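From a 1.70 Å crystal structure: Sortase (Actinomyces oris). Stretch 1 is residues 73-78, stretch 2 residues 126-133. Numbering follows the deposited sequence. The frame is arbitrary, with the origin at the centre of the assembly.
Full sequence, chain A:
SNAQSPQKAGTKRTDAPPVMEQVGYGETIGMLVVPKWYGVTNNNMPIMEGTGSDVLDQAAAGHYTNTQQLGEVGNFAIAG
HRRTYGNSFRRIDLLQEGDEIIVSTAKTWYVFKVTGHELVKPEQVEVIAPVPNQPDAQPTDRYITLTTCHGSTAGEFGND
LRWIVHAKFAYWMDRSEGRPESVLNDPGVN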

# COMPACT_ATOMS: atom_id res chain seq x y z
N VAL A 73 12.42 -7.88 1.42
CA VAL A 73 11.89 -9.06 0.83
C VAL A 73 10.74 -9.67 1.67
O VAL A 73 10.88 -10.03 2.87
N GLY A 74 9.59 -9.82 1.02
CA GLY A 74 8.34 -10.28 1.69
C GLY A 74 7.17 -9.42 1.32
O GLY A 74 7.02 -9.06 0.15
N ASN A 75 6.36 -9.04 2.31
CA ASN A 75 5.10 -8.36 1.98
C ASN A 75 4.82 -7.24 2.93
O ASN A 75 4.69 -7.50 4.11
N PHE A 76 4.84 -6.01 2.42
CA PHE A 76 4.56 -4.79 3.22
C PHE A 76 3.05 -4.56 3.10
O PHE A 76 2.57 -4.07 2.07
N ALA A 77 2.29 -4.87 4.13
CA ALA A 77 0.86 -4.86 3.98
C ALA A 77 0.30 -3.68 4.74
O ALA A 77 0.75 -3.36 5.86
N ILE A 78 -0.64 -3.02 4.10
CA ILE A 78 -1.28 -1.85 4.74
C ILE A 78 -2.79 -1.90 4.65
O ILE A 78 -3.39 -2.31 3.65
N GLU A 126 -3.73 -15.39 4.98
CA GLU A 126 -2.72 -15.77 3.97
C GLU A 126 -2.51 -14.65 2.92
O GLU A 126 -1.47 -14.55 2.27
N VAL A 127 -3.50 -13.78 2.74
CA VAL A 127 -3.36 -12.73 1.73
C VAL A 127 -2.23 -11.74 2.09
O VAL A 127 -1.75 -11.00 1.22
N ILE A 128 -1.87 -11.67 3.37
CA ILE A 128 -0.78 -10.78 3.85
C ILE A 128 0.46 -11.56 4.33
O ILE A 128 1.34 -11.01 4.94
N ALA A 129 0.53 -12.83 3.98
CA ALA A 129 1.74 -13.59 4.26
C ALA A 129 2.90 -12.99 3.47
O ALA A 129 2.71 -12.29 2.47
N PRO A 130 4.14 -13.33 3.86
CA PRO A 130 5.34 -12.85 3.17
C PRO A 130 5.28 -13.12 1.69
O PRO A 130 5.61 -12.23 0.91
N VAL A 131 4.86 -14.33 1.31
CA VAL A 131 4.47 -14.64 -0.05
C VAL A 131 2.94 -14.62 -0.11
O VAL A 131 2.30 -15.45 0.51
N PRO A 132 2.36 -13.66 -0.85
CA PRO A 132 0.90 -13.50 -0.92
C PRO A 132 0.18 -14.80 -1.24
O PRO A 132 0.56 -15.49 -2.20
N ASN A 133 -0.79 -15.15 -0.39
CA ASN A 133 -1.63 -16.34 -0.54
C ASN A 133 -0.90 -17.68 -0.33
O ASN A 133 -1.47 -18.72 -0.66

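A single asparagine side chain carries most of the specific chemistry of this contact, and its partners on the facing loop are largely backbone. Asn-75, buried in a strand, directs its CA-to-CB bond toward the second stretch and adopts the t rotamer at chi1, with chi2 near 4°. This extended conformation delivers the amide to the loop, where Asn-75 ND2 donates a hydrogen bond to Ala-129 O at 2.9 Å, with an N-H...O angle of 155°. Asn-75 ND2 lies 3.5 Å from Ile-128 CA, 3.6 Å from Val-127 O, which it contacts without a hydrogen bond, and 4.0 Å from Pro-132 CG. Both OD1 and ND2 of Asn-75 also find hydrogen-bonding partners elsewhere in the structure, so neither polar end is left unsatisfied in its buried setting.

The general principle is that a side-chain amide can link a strand to a loop by donating to one of its backbone carbonyls. Within the loop, Glu-126 O accepts backbone hydrogen bonds from Ala-129 N, at 3.1 Å, and Asn-133 N, at 2.8 Å, which bridge the start and end of the segment. Ala-129 takes part through its carbonyl, while its CB points away from the strand.

Pro-130 follows the same logic. Its CB also points away, but Pro-130 O faces the strand, 3.5 Å from Asn-75 CB and 3.4 Å from Gly-74 CA; the latter is a CA-H...O contact, with an angle of 122° at the hydrogen. The backbones are close here, the CA atoms of Gly-74 and Pro-130 being 4.2 Å apart. Gly-74 has phi/psi angles of 133/-135°, at which a CB would be jammed against the carbonyl oxygen of the preceding residue, so the local backbone by itself calls for glycine.

Farther along the strand, the contact becomes apolar. Ala-77 also points its CB toward the loop and meets Ile-128, whose CA-to-CB bond runs sideways. With chi1 in p, Ile-128 places CG2 3.7 Å from Ala-77 CB, a close methyl-to-methyl approach across a wider backbone gap of 6.1 Å between their CA atoms; chi2, in t, sets the course of CD1. Strand alternation accounts for the remaining pattern: Asn-75 and Ala-77 face the loop, whereas Phe-76 and Ile-78 point away and make no contact with it. The result is a small interface, burying 244 Å² in total, in which one amide and one methyl pair complement a close backbone approach.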

# COMPACT_ATOMS: atom_id res chain seq x y z
CB VAL A 73 13.00 -10.12 0.57
CG1 VAL A 73 12.37 -11.44 0.22
CG2 VAL A 73 13.95 -9.65 -0.52
CB ASN A 75 3.98 -9.39 2.07
CG ASN A 75 2.65 -8.89 1.49
OD1 ASN A 75 2.56 -7.78 0.95
ND2 ASN A 75 1.63 -9.72 1.57
CB PHE A 76 5.36 -3.62 2.68
CG PHE A 76 5.06 -2.30 3.36
CD1 PHE A 76 5.61 -2.01 4.59
CD2 PHE A 76 4.30 -1.32 2.72
CE1 PHE A 76 5.36 -0.79 5.23
CE2 PHE A 76 4.04 -0.09 3.34
CZ PHE A 76 4.57 0.16 4.58
CB ALA A 77 0.27 -6.15 4.48
CB ILE A 78 -0.73 -0.52 4.15
CG1 ILE A 78 -0.98 -0.45 2.65
CG2 ILE A 78 0.76 -0.30 4.50
CD1 ILE A 78 -0.61 0.88 2.04
CB GLU A 126 -3.09 -17.08 3.29
CG GLU A 126 -4.33 -16.99 2.41
CD GLU A 126 -5.60 -17.40 3.13
OE1 GLU A 126 -5.63 -17.48 4.39
OE2 GLU A 126 -6.57 -17.69 2.40
CB VAL A 127 -4.70 -11.99 1.49
CG1 VAL A 127 -5.78 -12.99 1.08
CG2 VAL A 127 -5.13 -11.21 2.73
CB ILE A 128 -1.27 -9.76 4.93
CG1 ILE A 128 -1.82 -10.47 6.17
CG2 ILE A 128 -2.31 -8.86 4.30
CD1 ILE A 128 -1.96 -9.58 7.39
CB ALA A 129 1.53 -15.04 3.91
CB PRO A 130 6.45 -13.64 3.82
CG PRO A 130 5.97 -13.85 5.21
CD PRO A 130 4.47 -13.99 5.13
CB VAL A 131 5.00 -16.00 -0.53
CG1 VAL A 131 4.61 -16.23 -1.98
CG2 VAL A 131 6.50 -16.03 -0.35
CB PRO A 132 0.72 -12.49 -2.06
CG PRO A 132 1.91 -11.64 -1.96
CD PRO A 132 3.03 -12.55 -1.55
CB ASN A 133 -2.29 -16.37 -1.92
CG ASN A 133 -3.12 -15.15 -2.17
OD1 ASN A 133 -3.73 -14.61 -1.27
ND2 ASN A 133 -3.15 -14.71 -3.41